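Bacteriohemerythrin (Methylococcus capsulatus, PDB 4XPX) binds oxygen reversibly at a site with two iron atoms and may store it or deliver it to oxygen-requiring enzymes. Local coordinates at residues K92-H95 / A99-N102. Residues are numbered along the deposited sequence; the frame is centred on the assembly and turned at random.
Sequences KKFH and AEVN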
# COMPACT_ATOMS: atom_id res chain seq x y z
N LYS A 92 -15.31 5.65 -2.37
CA LYS A 92 -16.58 6.38 -2.40
C LYS A 92 -17.19 6.16 -3.78
O LYS A 92 -18.42 5.86 -3.87
CB LYS A 92 -16.34 7.84 -2.11
CG LYS A 92 -16.05 8.05 -0.53
CD LYS A 92 -15.46 9.45 -0.28
CE LYS A 92 -14.82 9.44 1.05
NZ LYS A 92 -14.11 10.84 1.14
N LYS A 93 -16.48 6.37 -4.82
CA LYS A 93 -17.04 6.25 -6.17
C LYS A 93 -17.40 4.81 -6.49
O LYS A 93 -18.52 4.57 -7.07
CB LYS A 93 -16.11 6.83 -7.24
CG LYS A 93 -15.98 8.30 -7.12
CD LYS A 93 -14.78 8.74 -7.92
CE LYS A 93 -14.70 10.22 -8.29
NZ LYS A 93 -14.92 11.13 -7.13
N PHE A 94 -16.59 3.83 -6.11
CA PHE A 94 -16.89 2.45 -6.40
C PHE A 94 -18.19 2.03 -5.65
O PHE A 94 -19.09 1.41 -6.25
CB PHE A 94 -15.72 1.56 -5.97
CG PHE A 94 -16.04 0.11 -6.10
CD1 PHE A 94 -15.93 -0.55 -7.31
CD2 PHE A 94 -16.51 -0.61 -5.02
CE1 PHE A 94 -16.24 -1.87 -7.40
CE2 PHE A 94 -16.86 -1.94 -5.10
CZ PHE A 94 -16.69 -2.57 -6.35
N HIS A 95 -18.27 2.37 -4.37
CA HIS A 95 -19.40 1.98 -3.59
C HIS A 95 -20.63 2.77 -3.92
O HIS A 95 -21.78 2.28 -3.59
CB HIS A 95 -19.12 1.95 -2.10
CG HIS A 95 -18.14 0.89 -1.70
ND1 HIS A 95 -18.40 -0.45 -1.88
CD2 HIS A 95 -16.91 0.98 -1.09
CE1 HIS A 95 -17.33 -1.14 -1.39
NE2 HIS A 95 -16.43 -0.30 -0.91
N ALA A 99 -17.85 4.39 -10.33
CA ALA A 99 -16.56 3.99 -10.94
C ALA A 99 -16.41 2.53 -10.76
O ALA A 99 -16.91 1.95 -9.86
CB ALA A 99 -15.44 4.73 -10.23
N GLU A 100 -15.62 1.93 -11.66
CA GLU A 100 -15.31 0.52 -11.61
C GLU A 100 -13.88 0.35 -11.14
O GLU A 100 -13.07 1.29 -11.27
CB GLU A 100 -15.45 -0.15 -12.95
CG GLU A 100 -16.88 -0.11 -13.53
CD GLU A 100 -17.94 -0.62 -12.55
OE1 GLU A 100 -17.74 -1.41 -11.59
OE2 GLU A 100 -19.09 -0.13 -12.65
N VAL A 101 -13.59 -0.79 -10.57
CA VAL A 101 -12.24 -1.19 -10.26
C VAL A 101 -11.83 -2.20 -11.32
O VAL A 101 -12.57 -3.16 -11.57
CB VAL A 101 -12.19 -1.73 -8.84
CG1 VAL A 101 -10.93 -2.49 -8.60
CG2 VAL A 101 -12.34 -0.47 -7.88
N ASN A 102 -10.66 -2.00 -11.92
CA ASN A 102 -10.17 -2.88 -12.98
C ASN A 102 -8.67 -3.01 -12.82
O ASN A 102 -8.10 -2.56 -11.81
CB ASN A 102 -10.65 -2.38 -14.31
CG ASN A 102 -10.16 -1.00 -14.57
OD1 ASN A 102 -9.04 -0.61 -14.20
ND2 ASN A 102 -11.00 -0.18 -15.24
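F94 and V101 make the apolar centre of this contact, their side chains crossing at about a right angle. The methyl CG2 of V101 approaches the ring obliquely and lies 3.6 Å from F94 CD1, where a branched aliphatic residue fills space without needing a polar partner. F94 carries its CG anti to the backbone N (chi1 174°), which swings the ring off the last turn of helix 73-95 and up to V101. A large aromatic suits this buried place, reaching V101 and offering R40 a pi system. The backbone of E100 passes the ring edge, near its plane. A99 adds backbone contacts and its methyl. Its N reaches K93 O in a weak, bent hydrogen bond of 3.3 Å. Its carbonyl O receives a nearly straight CA-H...O contact from F94 CA at 3.5 Å. The small A99 CB rests 3.7 Å from K93 CB, at the root of a lysine chain that suits this exposed place, being long enough for NZ to reach a salt bridge with D89.

Beyond this shell, I43 and L47 of helix 40-67 pack on both F94 and V101, and R40 ties the two segments together: it makes a cation-pi contact with the F94 ring, donates a hydrogen bond from NH2 to F94 O and forms a salt bridge with E100. A serine in place of F94 would probably leave a gap beside V101 CG2 and deprive R40 of its aromatic partner. N102, whose side chain suits an N-cap, sits just before helix 103-121, its OD1 making a weak hydrogen bond to D104 N. Such a short connection, folded back on the end of one helix, is an interhelical turn of the hemerythrin four-helix bundle, here away from the diiron site.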